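Local coordinates for protein putative citrate lyase, alfa subunit (Streptococcus mutans, PDB 2HJ0) that belongs to the CitF family of citrate lyase alpha subunits and is built round two mixed, mainly parallel beta sheets flanked by helices, at residues Asp196-Asp201 with Glu348-Met353; Arg246-Lys249 with Glu253-Ile256; Ala257-Lys262 with Lys464-Thr469. All blocks are in the same frame, centred on the assembly; numbering follows the deposited sequence.

Contact 1 of 3, residues Asp196-Asp201 with Glu348-Met353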
# COMPACT_ATOMS: atom_id res chain seq x y z
N ASP A 196 4.26 0.28 10.17
CA ASP A 196 5.58 -0.17 10.54
C ASP A 196 6.26 -0.84 9.37
O ASP A 196 7.37 -0.50 9.01
CB ASP A 196 5.51 -1.17 11.68
CG ASP A 196 5.21 -0.52 13.00
OD1 ASP A 196 4.26 0.28 13.06
OD2 ASP A 196 5.93 -0.80 13.98
N ALA A 197 5.59 -1.81 8.77
CA ALA A 197 6.18 -2.55 7.67
C ALA A 197 6.45 -1.70 6.46
O ALA A 197 7.18 -2.09 5.56
CB ALA A 197 5.29 -3.71 7.29
N LYS A 198 5.85 -0.52 6.44
CA LYS A 198 6.01 0.38 5.31
C LYS A 198 7.21 1.32 5.46
O LYS A 198 7.85 1.68 4.48
CB LYS A 198 4.71 1.16 5.14
CG LYS A 198 4.67 2.15 4.01
CD LYS A 198 3.24 2.69 3.85
CE LYS A 198 2.23 1.53 3.62
NZ LYS A 198 0.79 1.94 3.50
N TYR A 199 7.53 1.70 6.69
CA TYR A 199 8.65 2.60 6.91
C TYR A 199 9.88 2.02 7.60
O TYR A 199 10.94 2.63 7.57
CB TYR A 199 8.15 3.80 7.70
CG TYR A 199 7.21 4.65 6.92
CD1 TYR A 199 7.68 5.53 5.94
CD2 TYR A 199 5.84 4.58 7.15
CE1 TYR A 199 6.79 6.32 5.19
CE2 TYR A 199 4.94 5.35 6.42
CZ TYR A 199 5.42 6.22 5.44
OH TYR A 199 4.53 6.98 4.72
N ALA A 200 9.74 0.86 8.21
CA ALA A 200 10.86 0.23 8.90
C ALA A 200 11.91 -0.26 7.91
O ALA A 200 11.59 -0.60 6.76
CB ALA A 200 10.35 -0.95 9.75
N ASP A 201 13.16 -0.29 8.35
CA ASP A 201 14.24 -0.76 7.49
C ASP A 201 14.12 -2.26 7.26
O ASP A 201 14.13 -2.73 6.13
CB ASP A 201 15.60 -0.42 8.09
CG ASP A 201 16.00 1.01 7.81
OD1 ASP A 201 15.39 1.64 6.92
OD2 ASP A 201 16.94 1.50 8.47
N GLU A 348 -10.10 -2.29 5.55
CA GLU A 348 -8.97 -2.13 6.44
C GLU A 348 -8.11 -0.92 6.04
O GLU A 348 -7.84 -0.71 4.87
CB GLU A 348 -8.13 -3.41 6.41
CG GLU A 348 -6.84 -3.39 7.20
CD GLU A 348 -6.02 -4.66 7.00
OE1 GLU A 348 -5.62 -5.28 8.01
OE2 GLU A 348 -5.79 -5.04 5.82
N ILE A 349 -7.69 -0.14 7.03
CA ILE A 349 -6.87 1.04 6.76
C ILE A 349 -5.72 1.16 7.75
O ILE A 349 -5.86 0.83 8.93
CB ILE A 349 -7.70 2.35 6.84
CG1 ILE A 349 -8.22 2.52 8.28
CG2 ILE A 349 -8.84 2.31 5.83
CD1 ILE A 349 -8.85 3.87 8.58
N ASP A 350 -4.57 1.63 7.26
CA ASP A 350 -3.39 1.82 8.10
C ASP A 350 -3.60 3.05 8.97
O ASP A 350 -4.35 3.96 8.62
CB ASP A 350 -2.14 2.01 7.23
CG ASP A 350 -2.19 3.30 6.41
OD1 ASP A 350 -1.96 4.39 6.96
OD2 ASP A 350 -2.47 3.23 5.20
N ALA A 351 -2.91 3.08 10.11
CA ALA A 351 -3.03 4.20 11.04
C ALA A 351 -2.72 5.56 10.41
O ALA A 351 -3.24 6.58 10.88
CB ALA A 351 -2.11 3.98 12.24
N ASN A 352 -1.89 5.60 9.38
CA ASN A 352 -1.57 6.87 8.76
C ASN A 352 -2.78 7.42 8.04
O ASN A 352 -3.17 8.57 8.23
CB ASN A 352 -0.41 6.76 7.78
CG ASN A 352 0.08 8.12 7.29
OD1 ASN A 352 0.60 8.93 8.07
ND2 ASN A 352 -0.11 8.39 6.00
N MSE A 353 -3.39 6.60 7.19
CA MSE A 353 -4.57 7.05 6.47
C MSE A 353 -5.65 7.39 7.48
O MSE A 353 -6.55 8.22 7.22
CB MSE A 353 -5.09 5.95 5.56
CG MSE A 353 -6.22 6.41 4.67
SE MSE A 353 -6.76 5.01 3.50
CE MSE A 353 -8.64 5.34 3.44
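The helix N-cap residue Asp-350, at the start of helix 351-355, faces Lys-198, which lies near the C-terminal end of helix 191-199, and the pair illustrates how one carboxylate can serve two partners. The contact spans the two alpha/beta halves of the chain: helix 191-199 packs on strand 164-169 of one sheet, whereas Asp-350 follows soon after strand 346-348, the outermost strand of the other. Between the two segments the join is slight, burying 79 Å², and rests on a long salt bridge with Lys-198 NZ 3.9 Å from Asp-350 OD2. The lysine reaches that far because its CG lies trans to the backbone N and the chain then runs straight until it bends once at chi3 (-57°), so that it arrives roughly at a right angle to the aspartate side chain. Near its root, CG of Lys-198 sits 4.0 Å above the plane of the Tyr-199 ring, offset toward the rim. That ring packs on Ile-155 and Ala-156 of helix 148-157, and its hydroxyl is hydrogen-bonded to Glu-33. Asn-352, in the first turn of the second helix, lies against Thr-223 of the second subunit, which places this junction close to the dimer interface. The two carboxylate oxygens of Asp-350 divide the work: OD2 answers the ammonium group, and OD1 answers the opening turn of its own helix. Such surroundings, a lysine and a helix N-terminus together, would be expected to suit a negative charge. With chi1 at 65°, the carboxylate curls back over that turn, and the backbone N of selenomethionine Met-353 donates to OD1 of Asp-350 at 2.6 Å, approaching from above the carboxylate plane.

Contact 2 of 3, residues Arg246-Lys249 with Glu253-Ile256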
# COMPACT_ATOMS: atom_id res chain seq x y z
N ARG A 246 -21.68 -6.91 24.56
CA ARG A 246 -22.97 -6.24 24.50
C ARG A 246 -22.92 -4.90 25.22
O ARG A 246 -21.97 -4.61 25.94
CB ARG A 246 -24.05 -7.14 25.12
CG ARG A 246 -25.50 -6.70 24.84
CD ARG A 246 -25.84 -6.70 23.34
NE ARG A 246 -27.23 -6.32 23.05
CZ ARG A 246 -28.30 -7.03 23.40
NH1 ARG A 246 -28.16 -8.17 24.07
NH2 ARG A 246 -29.51 -6.60 23.08
N TYR A 247 -23.96 -4.10 25.02
CA TYR A 247 -24.07 -2.78 25.63
C TYR A 247 -24.13 -2.86 27.15
O TYR A 247 -24.22 -3.93 27.73
CB TYR A 247 -25.33 -2.08 25.14
CG TYR A 247 -25.36 -1.80 23.66
CD1 TYR A 247 -24.40 -0.97 23.06
CD2 TYR A 247 -26.36 -2.33 22.86
CE1 TYR A 247 -24.45 -0.68 21.70
CE2 TYR A 247 -26.41 -2.06 21.50
CZ TYR A 247 -25.46 -1.23 20.93
OH TYR A 247 -25.54 -0.96 19.58
N THR A 248 -24.10 -1.70 27.79
CA THR A 248 -24.14 -1.63 29.24
C THR A 248 -25.56 -1.77 29.79
O THR A 248 -26.54 -1.70 29.05
CB THR A 248 -23.53 -0.31 29.73
OG1 THR A 248 -23.58 -0.25 31.16
CG2 THR A 248 -24.29 0.87 29.15
N LYS A 249 -25.66 -1.96 31.10
CA LYS A 249 -26.93 -2.12 31.78
C LYS A 249 -27.06 -1.02 32.82
O LYS A 249 -28.15 -0.75 33.32
CB LYS A 249 -26.98 -3.48 32.47
CG LYS A 249 -26.60 -4.63 31.56
CD LYS A 249 -27.73 -5.00 30.62
CE LYS A 249 -28.56 -6.11 31.22
NZ LYS A 249 -27.71 -7.31 31.48
N GLU A 253 -25.11 5.20 33.02
CA GLU A 253 -24.42 5.24 31.74
C GLU A 253 -25.40 5.34 30.58
O GLU A 253 -25.21 6.14 29.67
CB GLU A 253 -23.52 4.00 31.60
CG GLU A 253 -22.22 4.12 32.38
CD GLU A 253 -21.41 2.84 32.40
OE1 GLU A 253 -20.25 2.86 32.87
OE2 GLU A 253 -21.95 1.80 31.95
N LEU A 254 -26.47 4.54 30.63
CA LEU A 254 -27.48 4.57 29.57
C LEU A 254 -28.11 5.95 29.39
O LEU A 254 -28.49 6.34 28.27
CB LEU A 254 -28.59 3.54 29.84
CG LEU A 254 -28.28 2.09 29.49
CD1 LEU A 254 -29.42 1.21 29.91
CD2 LEU A 254 -28.04 1.99 28.00
N LEU A 255 -28.24 6.69 30.48
CA LEU A 255 -28.80 8.03 30.41
C LEU A 255 -27.80 8.91 29.69
O LEU A 255 -28.16 9.71 28.83
CB LEU A 255 -29.04 8.57 31.81
CG LEU A 255 -29.77 9.91 31.93
CD1 LEU A 255 -31.25 9.68 31.77
CD2 LEU A 255 -29.49 10.53 33.28
N ILE A 256 -26.53 8.76 30.06
CA ILE A 256 -25.48 9.55 29.44
C ILE A 256 -25.45 9.24 27.96
O ILE A 256 -25.39 10.14 27.12
CB ILE A 256 -24.09 9.27 30.10
CG1 ILE A 256 -24.12 9.70 31.57
CG2 ILE A 256 -22.99 10.03 29.37
CD1 ILE A 256 -22.88 9.40 32.34
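Thr-248 and Glu-253 meet where a loop turns into helix 251-265, a compact worked example of a polar residue bracing the approach to a helix. The tight part is small and centred on the threonine. Its hydroxyl OG1 donates to OE2 of Glu-253 over 2.7 Å, and the carboxylate oxygen is met nearly along its C-O axis. The glutamate chain, extended beyond CG, reaches across from the first turn of the helix. OG1 of Thr-248 is also hydrogen-bonded to the backbone N of Asn-250, an ST turn, so one hydroxyl ties both the loop and the helix. Because OG1 is trans to the backbone N (chi1 180°), the methyl CG2 is left between the backbone N and the carbonyl carbon and faces the helix. There it lies 4.0 Å from CB of Glu-253 and 4.1 Å from CD2 of Leu-254. The leucine also spreads over the loop backbone, its CD1 4.1 Å from O of Lys-249, while on the protein side it rests on Arg-289 and Phe-290 of helix 282-297. Tyr-247 turns to that same helix, its hydroxyl bonded to Thr-288.

The solvent side is looser. The side chain of Lys-249 starts out away from the helix and comes no nearer to the 253-256 segment than 5.9 Å. Thus the apolar touches, at van der Waals distance, supply shape, whereas the donor and acceptor roles of a single threonine hydroxyl supply direction: it accepts from the loop backbone and donates to a carboxylate, which fixes its rotation.

Contact 3 of 3, residues Ala257-Lys262 with Lys464-Thr469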
# COMPACT_ATOMS: atom_id res chain seq x y z
N ALA A 257 -25.52 7.95 27.62
CA ALA A 257 -25.52 7.55 26.22
C ALA A 257 -26.68 8.20 25.50
O ALA A 257 -26.50 8.79 24.44
CB ALA A 257 -25.64 6.04 26.12
N GLU A 258 -27.87 8.11 26.09
CA GLU A 258 -29.06 8.69 25.46
C GLU A 258 -28.94 10.19 25.25
O GLU A 258 -29.31 10.68 24.18
CB GLU A 258 -30.32 8.36 26.26
CG GLU A 258 -31.56 9.00 25.67
CD GLU A 258 -32.86 8.25 25.98
OE1 GLU A 258 -33.10 7.93 27.17
OE2 GLU A 258 -33.65 8.01 25.02
N TYR A 259 -28.43 10.90 26.24
CA TYR A 259 -28.27 12.34 26.10
C TYR A 259 -27.28 12.59 24.95
O TYR A 259 -27.49 13.49 24.13
CB TYR A 259 -27.73 12.98 27.39
CG TYR A 259 -28.77 13.29 28.47
CD1 TYR A 259 -30.09 13.60 28.13
CD2 TYR A 259 -28.41 13.34 29.82
CE1 TYR A 259 -31.02 13.95 29.12
CE2 TYR A 259 -29.33 13.69 30.81
CZ TYR A 259 -30.62 13.99 30.46
OH TYR A 259 -31.53 14.31 31.45
N ALA A 260 -26.23 11.78 24.88
CA ALA A 260 -25.24 11.92 23.83
C ALA A 260 -25.87 11.76 22.44
O ALA A 260 -25.61 12.56 21.53
CB ALA A 260 -24.13 10.89 24.02
N ALA A 261 -26.69 10.73 22.28
CA ALA A 261 -27.35 10.50 21.00
C ALA A 261 -28.28 11.66 20.60
O ALA A 261 -28.37 12.00 19.42
CB ALA A 261 -28.13 9.20 21.04
N LYS A 262 -28.95 12.26 21.59
CA LYS A 262 -29.86 13.38 21.31
C LYS A 262 -29.06 14.57 20.81
O LYS A 262 -29.54 15.34 19.98
CB LYS A 262 -30.66 13.78 22.55
CG LYS A 262 -31.81 12.84 22.89
CD LYS A 262 -32.43 13.19 24.27
CE LYS A 262 -33.49 12.17 24.73
NZ LYS A 262 -33.93 12.44 26.13
N LYS A 464 -34.12 19.85 24.04
CA LYS A 464 -34.70 19.46 25.33
C LYS A 464 -33.78 18.55 26.14
O LYS A 464 -34.00 17.35 26.24
CB LYS A 464 -36.05 18.79 25.12
CG LYS A 464 -37.07 19.74 24.55
CD LYS A 464 -37.29 20.87 25.52
CE LYS A 464 -37.84 22.09 24.84
NZ LYS A 464 -37.64 23.26 25.75
N VAL A 465 -32.75 19.15 26.71
CA VAL A 465 -31.80 18.44 27.54
C VAL A 465 -31.16 19.49 28.43
O VAL A 465 -30.78 20.55 27.96
CB VAL A 465 -30.69 17.75 26.70
CG1 VAL A 465 -29.53 17.37 27.61
CG2 VAL A 465 -31.24 16.50 26.02
N PRO A 466 -31.02 19.19 29.73
CA PRO A 466 -30.42 20.17 30.63
C PRO A 466 -29.05 20.62 30.18
O PRO A 466 -28.18 19.80 29.91
CB PRO A 466 -30.41 19.45 31.98
CG PRO A 466 -30.39 18.01 31.61
CD PRO A 466 -31.30 17.92 30.41
N GLN A 467 -28.87 21.92 30.06
CA GLN A 467 -27.59 22.48 29.63
C GLN A 467 -26.95 23.33 30.74
O GLN A 467 -27.63 24.10 31.41
CB GLN A 467 -27.80 23.33 28.39
CG GLN A 467 -28.35 22.56 27.22
CD GLN A 467 -28.55 23.41 25.99
OE1 GLN A 467 -27.68 24.19 25.62
NE2 GLN A 467 -29.71 23.27 25.36
N LEU A 468 -25.64 23.19 30.92
CA LEU A 468 -24.94 23.95 31.93
C LEU A 468 -23.58 24.38 31.40
O LEU A 468 -23.24 24.16 30.23
CB LEU A 468 -24.74 23.11 33.20
CG LEU A 468 -25.89 22.26 33.71
CD1 LEU A 468 -25.98 21.00 32.84
CD2 LEU A 468 -25.67 21.85 35.15
N THR A 469 -22.80 25.02 32.27
CA THR A 469 -21.46 25.48 31.93
C THR A 469 -20.50 24.45 32.48
O THR A 469 -20.84 23.73 33.42
CB THR A 469 -21.15 26.83 32.60
OG1 THR A 469 -21.13 26.66 34.02
CG2 THR A 469 -22.19 27.87 32.23
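The ring of Tyr-259 carries Val-465 over one face: CG1 of the valine stands 3.8 Å above the ring plane, offset toward the rim, and makes a CH-pi contact 24° off the ring normal. Beyond it, Pro-466 approaches the phenol end obliquely, its CD 3.8 Å from the hydroxyl OH of Tyr-259, with the two side chains at about a right angle. The second valine branch, CG2, is shared: it lies 3.8 Å from CD1 of Tyr-259 and 3.9 Å from CD of Lys-262, one helical turn on. Placing CG1 trans to the backbone N (chi1 164°) leaves both methyls turned to helix 251-265.

The helix packs here on the loop that leads into the weakly bonded edge strand 467-468, which pairs with strand 447-449, whose Ile-447 also touches both Tyr-259 and Val-465. Other sides of the helix pack on helix 282-297, through Ala-257, Ala-260 and Ala-261. Between the two segments the chemistry is apolar: the aliphatic stem of Lys-262 and the tyrosine ring do most of the touching, and the phenol oxygen meets only proline carbons in this segment, implying adhesion by shape and dispersion instead of directional bonds.

Overall arrangement
Contacts 2 and 3 share one element, helix 251-265: the first secures its beginning to the preceding loop, the second packs its next turns against the loop leading into an edge strand of the second sheet. Their segments adjoin in sequence, and their centres are 15 Å apart. Contact 1 lies on the other side of the chain's centre, with centres 35 Å from contact 2 and 38 Å from contact 3, and nearest atoms about 21 and 23 Å away. In chain order, contact 2 falls wholly between the segments of contact 1, whereas contacts 1 and 3 interleave. Local and long-range ties are thus combined: contact 1 bridges the two halves, and the other two join helix 251-265 to its flanking loops.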